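Ceramide very long chain fatty acid hydroxylase SCS7 (Saccharomyces cerevisiae, PDB 4ZR1) hydroxylates the very long chain fatty acids of ceramides, probably at C-2, using molecular oxygen and electrons delivered by cytochrome b5. Local coordinates at residues 132-135 with 136-139; 54-57 with 58-62; 31-35 with 36-40; 276-279 with 280-284. All coordinates share one frame; numbering follows the deposited sequence.

Interaction 1 of 4, residues 132-135 with 136-139; sequences CFLF and CVGV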
loop_
_atom_site.group_PDB
_atom_site.type_symbol
_atom_site.label_atom_id
_atom_site.label_comp_id
_atom_site.label_asym_id
_atom_site.label_seq_id
_atom_site.Cartn_x
_atom_site.Cartn_y
_atom_site.Cartn_z
ATOM N N CYS A 132 -4.709 9.710 -27.321
ATOM C CA CYS A 132 -3.950 8.528 -26.937
ATOM C C CYS A 132 -2.614 8.911 -26.314
ATOM O O CYS A 132 -2.205 8.317 -25.312
ATOM C CB CYS A 132 -3.719 7.608 -28.135
ATOM S SG CYS A 132 -5.236 6.891 -28.767
ATOM N N PHE A 133 -1.931 9.898 -26.891
ATOM C CA PHE A 133 -0.650 10.301 -26.327
ATOM C C PHE A 133 -0.828 10.867 -24.924
ATOM O O PHE A 133 -0.059 10.557 -24.024
ATOM C CB PHE A 133 0.079 11.332 -27.189
ATOM C CG PHE A 133 1.277 11.919 -26.490
ATOM C CD1 PHE A 133 2.385 11.121 -26.202
ATOM C CD2 PHE A 133 1.281 13.236 -26.064
ATOM C CE1 PHE A 133 3.485 11.631 -25.518
ATOM C CE2 PHE A 133 2.385 13.760 -25.380
ATOM C CZ PHE A 133 3.492 12.952 -25.109
ATOM N N LEU A 134 -1.848 11.693 -24.736
ATOM C CA LEU A 134 -2.081 12.299 -23.432
ATOM C C LEU A 134 -2.554 11.261 -22.407
ATOM O O LEU A 134 -2.300 11.391 -21.208
ATOM C CB LEU A 134 -3.089 13.439 -23.561
ATOM C CG LEU A 134 -2.542 14.691 -24.255
ATOM C CD1 LEU A 134 -3.593 15.767 -24.325
ATOM C CD2 LEU A 134 -1.316 15.212 -23.521
ATOM N N PHE A 135 -3.246 10.233 -22.886
ATOM C CA PHE A 135 -3.592 9.092 -22.050
ATOM C C PHE A 135 -2.327 8.457 -21.475
ATOM O O PHE A 135 -2.236 8.215 -20.268
ATOM C CB PHE A 135 -4.373 8.059 -22.855
ATOM C CG PHE A 135 -4.787 6.855 -22.065
ATOM C CD1 PHE A 135 -3.905 5.806 -21.849
ATOM C CD2 PHE A 135 -6.070 6.758 -21.557
ATOM C CE1 PHE A 135 -4.298 4.691 -21.129
ATOM C CE2 PHE A 135 -6.464 5.650 -20.838
ATOM C CZ PHE A 135 -5.579 4.613 -20.627
ATOM N N CYS A 136 -1.358 8.196 -22.353
ATOM C CA CYS A 136 -0.120 7.521 -21.971
ATOM C C CYS A 136 0.701 8.339 -20.982
ATOM O O CYS A 136 1.297 7.769 -20.070
ATOM C CB CYS A 136 0.719 7.192 -23.214
ATOM S SG CYS A 136 -0.059 5.939 -24.291
ATOM N N VAL A 137 0.729 9.663 -21.134
ATOM C CA VAL A 137 1.478 10.481 -20.179
ATOM C C VAL A 137 0.764 10.446 -18.831
ATOM O O VAL A 137 1.401 10.570 -17.786
ATOM C CB VAL A 137 1.677 11.960 -20.648
ATOM C CG1 VAL A 137 2.021 12.006 -22.105
ATOM C CG2 VAL A 137 0.456 12.796 -20.399
ATOM N N GLY A 138 -0.556 10.254 -18.858
ATOM C CA GLY A 138 -1.319 10.030 -17.643
ATOM C C GLY A 138 -0.791 8.808 -16.908
ATOM O O GLY A 138 -0.563 8.852 -15.691
ATOM N N VAL A 139 -0.585 7.718 -17.651
ATOM C CA VAL A 139 0.008 6.503 -17.096
ATOM C C VAL A 139 1.433 6.739 -16.572
ATOM O O VAL A 139 1.845 6.159 -15.574
ATOM C CB VAL A 139 0.025 5.383 -18.135
ATOM C CG1 VAL A 139 0.698 4.132 -17.572
ATOM C CG2 VAL A 139 -1.407 5.077 -18.615
#
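Cys-136, Val-137, Gly-138 and Val-139 each donate the backbone N-H to the carbonyl four residues earlier, giving an unbroken run of alpha-helical bonds. Val-137 N lies 3.1 Å from Phe-133 O, and Val-139 N is likewise 3.1 Å from Phe-135 O.

The aromatic contact is a CH-pi interaction. Val-137 CG1 covers one face of the Phe-133 ring, 3.7 Å from its centroid and 21° off the normal. The methyl is displaced toward the rim, where CZ approaches CG1 to 3.5 Å. Phe-133 chi1 (170°) places CG beside the carbonyl carbon, which sets one ring face across Val-137 CG1.

The remaining side-chain contacts are apolar. Phe-135 CE1 meets Val-139 CG2 at 3.9 Å, obliquely to the ring, while Leu-134 CD2 and Val-137 CG2 are more loosely apposed at 4.3 Å. The Phe-135 ring also reaches Ala-219 of helix 211-236 and Val-115 and Met-119 of helix 106-125. A serine at Phe-135 would probably cost Val-139 CG2 its aromatic neighbour and open a gap where helix 128-154 meets helices 211-236 and 106-125.

Side chains three and four residues apart thus pack along one transmembrane helix, the second of the protein, whose Val-137 and Gly-138 help line a pocket occupied by tridecane.

Interaction 2 of 4, residues 54-57 with 58-62; sequences LDLN and RPLLM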
loop_
_atom_site.group_PDB
_atom_site.type_symbol
_atom_site.label_atom_id
_atom_site.label_comp_id
_atom_site.label_asym_id
_atom_site.label_seq_id
_atom_site.Cartn_x
_atom_site.Cartn_y
_atom_site.Cartn_z
ATOM N N LEU A 54 -0.273 -4.627 19.626
ATOM C CA LEU A 54 -1.705 -4.746 19.417
ATOM C C LEU A 54 -2.166 -6.183 19.648
ATOM O O LEU A 54 -1.467 -7.145 19.316
ATOM C CB LEU A 54 -2.090 -4.298 18.003
ATOM C CG LEU A 54 -1.859 -2.836 17.610
ATOM C CD1 LEU A 54 -2.144 -2.668 16.132
ATOM C CD2 LEU A 54 -2.714 -1.869 18.421
ATOM N N ASP A 55 -3.350 -6.318 20.224
ATOM C CA ASP A 55 -3.959 -7.618 20.428
ATOM C C ASP A 55 -4.811 -7.931 19.211
ATOM O O ASP A 55 -5.900 -7.375 19.051
ATOM C CB ASP A 55 -4.782 -7.622 21.718
ATOM C CG ASP A 55 -5.447 -8.963 22.003
ATOM O OD1 ASP A 55 -5.176 -9.944 21.271
ATOM O OD2 ASP A 55 -6.234 -9.032 22.984
ATOM N N LEU A 56 -4.300 -8.812 18.353
ATOM C CA LEU A 56 -5.008 -9.203 17.128
ATOM C C LEU A 56 -6.417 -9.745 17.357
ATOM O O LEU A 56 -7.232 -9.749 16.445
ATOM C CB LEU A 56 -4.219 -10.264 16.371
ATOM C CG LEU A 56 -3.054 -9.816 15.491
ATOM C CD1 LEU A 56 -2.443 -10.992 14.736
ATOM C CD2 LEU A 56 -3.527 -8.758 14.522
ATOM N N ASN A 57 -6.681 -10.208 18.572
ATOM C CA ASN A 57 -7.956 -10.817 18.923
ATOM C C ASN A 57 -9.043 -9.745 19.100
ATOM O O ASN A 57 -10.246 -10.032 19.063
ATOM C CB ASN A 57 -7.813 -11.649 20.200
ATOM C CG ASN A 57 -8.673 -12.888 20.177
ATOM O OD1 ASN A 57 -8.802 -13.532 19.148
ATOM N ND2 ASN A 57 -9.273 -13.218 21.300
ATOM N N ARG A 58 -8.612 -8.501 19.250
ATOM C CA ARG A 58 -9.523 -7.411 19.558
ATOM C C ARG A 58 -9.433 -6.368 18.453
ATOM O O ARG A 58 -8.372 -6.219 17.847
ATOM C CB ARG A 58 -9.171 -6.807 20.921
ATOM C CG ARG A 58 -9.296 -7.755 22.108
ATOM C CD ARG A 58 -10.743 -7.946 22.500
ATOM N NE ARG A 58 -10.881 -8.512 23.833
ATOM C CZ ARG A 58 -11.480 -9.668 24.106
ATOM N NH1 ARG A 58 -11.577 -10.092 25.365
ATOM N NH2 ARG A 58 -11.997 -10.390 23.130
ATOM N N PRO A 59 -10.537 -5.643 18.184
ATOM C CA PRO A 59 -10.537 -4.653 17.087
ATOM C C PRO A 59 -9.341 -3.710 17.198
ATOM O O PRO A 59 -9.066 -3.192 18.284
ATOM C CB PRO A 59 -11.863 -3.901 17.279
ATOM C CG PRO A 59 -12.760 -4.887 17.995
ATOM C CD PRO A 59 -11.834 -5.709 18.889
ATOM N N LEU A 60 -8.636 -3.519 16.086
ATOM C CA LEU A 60 -7.327 -2.867 16.070
ATOM C C LEU A 60 -7.377 -1.344 16.134
ATOM O O LEU A 60 -6.501 -0.706 16.716
ATOM C CB LEU A 60 -6.556 -3.295 14.814
ATOM C CG LEU A 60 -6.189 -4.780 14.714
ATOM C CD1 LEU A 60 -5.616 -5.111 13.351
ATOM C CD2 LEU A 60 -5.202 -5.155 15.803
ATOM N N LEU A 61 -8.405 -0.760 15.540
ATOM C CA LEU A 61 -8.458 0.688 15.385
ATOM C C LEU A 61 -8.632 1.462 16.707
ATOM O O LEU A 61 -7.900 2.416 16.964
ATOM C CB LEU A 61 -9.575 1.040 14.412
ATOM C CG LEU A 61 -9.450 2.338 13.639
ATOM C CD1 LEU A 61 -8.115 2.397 12.933
ATOM C CD2 LEU A 61 -10.577 2.375 12.641
ATOM N N MET A 62 -9.588 1.067 17.546
ATOM C CA MET A 62 -9.777 1.768 18.818
ATOM C C MET A 62 -8.567 1.539 19.701
ATOM O O MET A 62 -8.148 2.399 20.477
ATOM C CB MET A 62 -11.058 1.310 19.535
ATOM C CG MET A 62 -12.307 2.096 19.112
ATOM S SD MET A 62 -12.232 3.851 19.548
ATOM C CE MET A 62 -13.744 4.470 18.811
#
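The Asp-55 carboxylate stands beside the Arg-58 side chain, both pointing the same way, with OD2 3.4 Å from Arg-58 CG. Over the carboxylate plane comes the backbone N-H of Asn-57, which donates to Asp-55 OD1 at 3.1 Å from well out of that plane (61°). The guanidinium is turned 44° from the carboxylate, and Arg-58 NE remains 4.8 Å from Asp-55 OD2, so the opposite charges lie near each other without pairing directly. Asn-57 ND2 approaches the guanidinium obliquely.

The bond from Asn-57 N to Asp-55 OD1 forms an Asx turn, set within a type I beta turn from Asp-55 to Arg-58. The latter is closed by Arg-58 N donating to Asp-55 O at 2.9 Å in a fairly straight bond. One residue therefore grips the turn twice, by side chain and by backbone. A leucine in place of Asp-55 would probably leave Asn-57 N without its side-chain acceptor and the Asx turn lost.

Beneath the polar turn, Leu-60 CD2 gathers the apolar contacts. It lies 3.9 Å from Leu-54 CB, with Leu-54 CD1 close by, and 4.2 Å from Leu-56 CD2. Tyr-179 of helix 164-179 touches all three leucines. Gln-63 of helix 60-65 bridges the loop to its own helix, its OE1 accepting from Asp-55 N and its NE2 donating to Pro-59 O.

Interaction 3 of 4, residues 31-35 with 36-40; sequences ELPAE and EKLSI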
loop_
_atom_site.group_PDB
_atom_site.type_symbol
_atom_site.label_atom_id
_atom_site.label_comp_id
_atom_site.label_asym_id
_atom_site.label_seq_id
_atom_site.Cartn_x
_atom_site.Cartn_y
_atom_site.Cartn_z
ATOM N N GLU A 31 16.926 -12.820 3.001
ATOM C CA GLU A 31 16.345 -13.489 1.849
ATOM C C GLU A 31 14.970 -14.036 2.225
ATOM O O GLU A 31 14.780 -14.570 3.314
ATOM C CB GLU A 31 17.272 -14.598 1.330
ATOM C CG GLU A 31 17.393 -14.582 -0.185
ATOM C CD GLU A 31 18.338 -13.505 -0.689
ATOM O OE1 GLU A 31 19.411 -13.311 -0.080
ATOM O OE2 GLU A 31 17.994 -12.842 -1.690
ATOM N N LEU A 32 14.009 -13.856 1.327
ATOM C CA LEU A 32 12.638 -14.307 1.538
ATOM C C LEU A 32 12.579 -15.794 1.859
ATOM O O LEU A 32 13.323 -16.581 1.277
ATOM C CB LEU A 32 11.789 -14.012 0.295
ATOM C CG LEU A 32 11.900 -12.579 -0.233
ATOM C CD1 LEU A 32 10.992 -12.340 -1.434
ATOM C CD2 LEU A 32 11.602 -11.593 0.878
ATOM N N PRO A 33 11.698 -16.181 2.794
ATOM C CA PRO A 33 11.439 -17.587 3.109
ATOM C C PRO A 33 10.439 -18.196 2.134
ATOM O O PRO A 33 10.144 -17.592 1.101
ATOM C CB PRO A 33 10.858 -17.521 4.521
ATOM C CG PRO A 33 10.122 -16.231 4.532
ATOM C CD PRO A 33 10.936 -15.278 3.676
ATOM N N ALA A 34 9.925 -19.375 2.468
ATOM C CA ALA A 34 8.977 -20.072 1.608
ATOM C C ALA A 34 7.655 -19.326 1.555
ATOM O O ALA A 34 7.253 -18.695 2.533
ATOM C CB ALA A 34 8.760 -21.502 2.098
ATOM N N GLU A 35 6.988 -19.407 0.411
ATOM C CA GLU A 35 5.678 -18.811 0.218
ATOM C C GLU A 35 4.696 -19.145 1.366
ATOM O O GLU A 35 3.934 -18.288 1.802
ATOM C CB GLU A 35 5.126 -19.265 -1.151
ATOM C CG GLU A 35 3.665 -19.655 -1.147
ATOM C CD GLU A 35 3.232 -20.276 -2.453
ATOM O OE1 GLU A 35 3.970 -20.133 -3.455
ATOM O OE2 GLU A 35 2.164 -20.928 -2.471
ATOM N N GLU A 36 4.746 -20.375 1.872
ATOM C CA GLU A 36 3.760 -20.856 2.836
ATOM C C GLU A 36 4.095 -20.478 4.270
ATOM O O GLU A 36 3.259 -20.643 5.166
ATOM C CB GLU A 36 3.617 -22.365 2.734
ATOM C CG GLU A 36 2.173 -22.817 2.742
ATOM C CD GLU A 36 1.339 -22.032 1.737
ATOM O OE1 GLU A 36 1.747 -21.999 0.557
ATOM O OE2 GLU A 36 0.294 -21.441 2.110
ATOM N N LYS A 37 5.306 -19.963 4.485
ATOM C CA LYS A 37 5.665 -19.362 5.770
ATOM C C LYS A 37 5.074 -17.955 5.908
ATOM O O LYS A 37 5.122 -17.353 6.985
ATOM C CB LYS A 37 7.183 -19.312 5.944
ATOM C CG LYS A 37 7.801 -20.645 6.301
ATOM C CD LYS A 37 9.229 -20.482 6.756
ATOM C CE LYS A 37 9.775 -21.795 7.262
ATOM N NZ LYS A 37 9.705 -22.824 6.197
ATOM N N LEU A 38 4.509 -17.441 4.822
ATOM C CA LEU A 38 3.921 -16.112 4.839
ATOM C C LEU A 38 2.416 -16.132 5.103
ATOM O O LEU A 38 1.786 -15.075 5.162
ATOM C CB LEU A 38 4.209 -15.384 3.528
ATOM C CG LEU A 38 5.686 -15.058 3.309
ATOM C CD1 LEU A 38 5.852 -14.142 2.112
ATOM C CD2 LEU A 38 6.288 -14.435 4.559
ATOM N N SER A 39 1.849 -17.325 5.262
ATOM C CA SER A 39 0.439 -17.469 5.622
ATOM C C SER A 39 0.274 -18.213 6.944
ATOM O O SER A 39 -0.835 -18.623 7.310
ATOM C CB SER A 39 -0.336 -18.188 4.517
ATOM O OG SER A 39 -0.506 -17.350 3.385
ATOM N N ILE A 40 1.383 -18.387 7.659
ATOM C CA ILE A 40 1.344 -18.983 8.991
ATOM C C ILE A 40 0.676 -18.050 10.000
ATOM O O ILE A 40 1.177 -16.954 10.278
ATOM C CB ILE A 40 2.743 -19.322 9.501
ATOM C CG1 ILE A 40 3.414 -20.340 8.577
ATOM C CG2 ILE A 40 2.656 -19.851 10.926
ATOM C CD1 ILE A 40 4.782 -20.764 9.042
#
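Lys-37 and Leu-38 fold back onto the residues just before them through two backbone bonds. Lys-37 N donates to Ala-34 O at 3.0 Å, and Leu-38 N to Glu-35 O at 3.2 Å. Each spans three residues, the spacing of a 3-10 turn.

Apolar contacts accompany the turn on the Pro-33 side. Pro-33 CG faces Leu-38 CD2 at 4.2 Å, and Pro-33 CB meets the aliphatic part of the lysine at Lys-37 CD, 4.1 Å away. Leu-38 CB also rests against Glu-35 O.

Glu-35 and Glu-36 run side by side in the same direction. Their carboxylates are turned 68° apart, with Glu-35 OE2 3.2 Å from Glu-36 OE1, so that two like charges lie near each other at an exposed site. The Glu-36 chain bends at chi2 (50°), which brings its carboxylate back beside Glu-35, whose own chain is extended beyond CG.

Farther out, Leu-38 leans on Tyr-256 and Leu-32 on Leu-252 and Glu-253, all of helix 242-256; these two leucines are partly exposed side chains that meet that helix. The Leu-38 side chain comes about 7 Å from those of the zinc ligands His-236 and His-255. A short 3-10 turn of the probably cytoplasmic N-terminal region leads into Leu-38, whose side chain is about 10 Å from a bound zinc ion.

Interaction 4 of 4, residues 276-279 with 280-284; sequences TYLG and PDAPL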
loop_
_atom_site.group_PDB
_atom_site.type_symbol
_atom_site.label_atom_id
_atom_site.label_comp_id
_atom_site.label_asym_id
_atom_site.label_seq_id
_atom_site.Cartn_x
_atom_site.Cartn_y
_atom_site.Cartn_z
ATOM N N THR A 276 16.557 4.781 -4.432
ATOM C CA THR A 276 15.953 4.005 -3.362
ATOM C C THR A 276 15.792 2.557 -3.799
ATOM O O THR A 276 15.025 1.811 -3.196
ATOM C CB THR A 276 14.574 4.565 -2.935
ATOM O OG1 THR A 276 13.722 4.683 -4.082
ATOM C CG2 THR A 276 14.719 5.923 -2.261
ATOM N N TYR A 277 16.511 2.168 -4.852
ATOM C CA TYR A 277 16.455 0.799 -5.361
ATOM C C TYR A 277 16.721 -0.207 -4.236
ATOM O O TYR A 277 17.436 0.091 -3.277
ATOM C CB TYR A 277 17.459 0.600 -6.506
ATOM C CG TYR A 277 17.380 -0.772 -7.152
ATOM C CD1 TYR A 277 16.285 -1.128 -7.933
ATOM C CD2 TYR A 277 18.401 -1.705 -6.993
ATOM C CE1 TYR A 277 16.200 -2.374 -8.525
ATOM C CE2 TYR A 277 18.324 -2.960 -7.585
ATOM C CZ TYR A 277 17.220 -3.283 -8.350
ATOM O OH TYR A 277 17.125 -4.520 -8.942
ATOM N N LEU A 278 16.125 -1.388 -4.350
ATOM C CA LEU A 278 16.290 -2.425 -3.341
ATOM C C LEU A 278 17.182 -3.543 -3.882
ATOM O O LEU A 278 16.697 -4.590 -4.310
ATOM C CB LEU A 278 14.922 -2.965 -2.913
ATOM C CG LEU A 278 14.841 -3.820 -1.647
ATOM C CD1 LEU A 278 15.552 -3.138 -0.498
ATOM C CD2 LEU A 278 13.387 -4.084 -1.291
ATOM N N GLY A 279 18.492 -3.307 -3.866
ATOM C CA GLY A 279 19.455 -4.247 -4.421
ATOM C C GLY A 279 19.675 -5.465 -3.544
ATOM O O GLY A 279 19.083 -5.566 -2.471
ATOM N N PRO A 280 20.533 -6.397 -3.988
ATOM C CA PRO A 280 20.667 -7.672 -3.264
ATOM C C PRO A 280 21.507 -7.680 -1.967
ATOM O O PRO A 280 21.503 -8.721 -1.318
ATOM C CB PRO A 280 21.275 -8.603 -4.335
ATOM C CG PRO A 280 21.980 -7.687 -5.295
ATOM C CD PRO A 280 21.183 -6.418 -5.315
ATOM N N ASP A 281 22.178 -6.572 -1.625
ATOM C CA ASP A 281 22.915 -6.368 -0.360
ATOM C C ASP A 281 22.376 -5.142 0.394
ATOM O O ASP A 281 23.077 -4.496 1.169
ATOM C CB ASP A 281 24.430 -6.241 -0.628
ATOM C CG ASP A 281 24.849 -4.860 -1.164
ATOM O OD1 ASP A 281 24.047 -3.895 -1.176
ATOM O OD2 ASP A 281 26.011 -4.739 -1.607
ATOM N N ALA A 282 21.138 -4.785 0.099
ATOM C CA ALA A 282 20.419 -3.826 0.920
ATOM C C ALA A 282 20.351 -4.323 2.358
ATOM O O ALA A 282 20.208 -5.514 2.578
ATOM C CB ALA A 282 19.030 -3.599 0.348
ATOM N N PRO A 283 20.485 -3.411 3.331
ATOM C CA PRO A 283 20.441 -3.780 4.749
ATOM C C PRO A 283 19.035 -4.185 5.185
ATOM O O PRO A 283 18.056 -3.871 4.502
ATOM C CB PRO A 283 20.867 -2.493 5.465
ATOM C CG PRO A 283 21.395 -1.587 4.398
ATOM C CD PRO A 283 20.699 -1.968 3.149
ATOM N N LEU A 284 18.934 -4.859 6.325
ATOM C CA LEU A 284 17.637 -5.088 6.949
ATOM C C LEU A 284 17.155 -3.785 7.592
ATOM O O LEU A 284 17.945 -2.861 7.823
ATOM C CB LEU A 284 17.720 -6.201 7.994
ATOM C CG LEU A 284 18.248 -7.564 7.539
ATOM C CD1 LEU A 284 18.257 -8.550 8.701
ATOM C CD2 LEU A 284 17.431 -8.107 6.385
#
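Gly-279 to Ala-282 forms a type I beta turn, with Pro-280 (phi -78°) and Asp-281 at its two corners and a weak bond from Ala-282 N to Gly-279 O, 3.4 Å long, across its base. Though long, that bond is nearly straight, with an N-H...O angle of 161°. The ring of Pro-280 fixes phi near the value that the first corner of such a turn requires, and having no N-H, it gives up no backbone donor there.

The side-chain contact is made by Leu-278 and Ala-282, one residue before the turn and at its end. Leu-278 CD1 meets Ala-282 CB at 3.6 Å, methyl to methyl. Leu-278 CG lies opposite the backbone N (chi1 -166°), and this torsion brings CD1 within contact of Ala-282 CB. Ala-282 CB points toward the preceding segment and lies 3.4 Å from Gly-279 O, beside the acceptor of the closing bond.

Leu-278 is buried against Asn-258 and Leu-261, and its backbone N is bonded to Tyr-250 OH. Asn-258 ND2 in turn donates to Pro-283 O, a hydrogen bond to the loop that leaves the turn.

The closing bond is weak, and the proline corner and the methyl contact are the other local features of the turn. On the Leu-278 side the apolar contact borders the zinc ligand His-254, whose side chain is about 4 Å from that of the leucine, consistent with a second-shell position for Leu-278.

Overall arrangement
Along the chain the contacts come in the order interaction 3, interaction 2, interaction 1, interaction 4, one closing before the next opens. Interactions 1 and 2 lie on opposite sides of the chain's centre, their centres 43 Å apart: the first on helix 128-154 in the membrane, the second against helix 164-179 on the probably cytoplasmic side. Interactions 3 and 4, though far apart in sequence, approach to about 5 Å between nearest atoms, and both have partners on helix 242-256, which carries zinc-binding histidines. These two probably cytoplasmic segments thus come together near the zinc ligands, each with a side chain about 10 Å from a zinc ion, while interaction 1 lies in the transmembrane part, beside a bound tridecane.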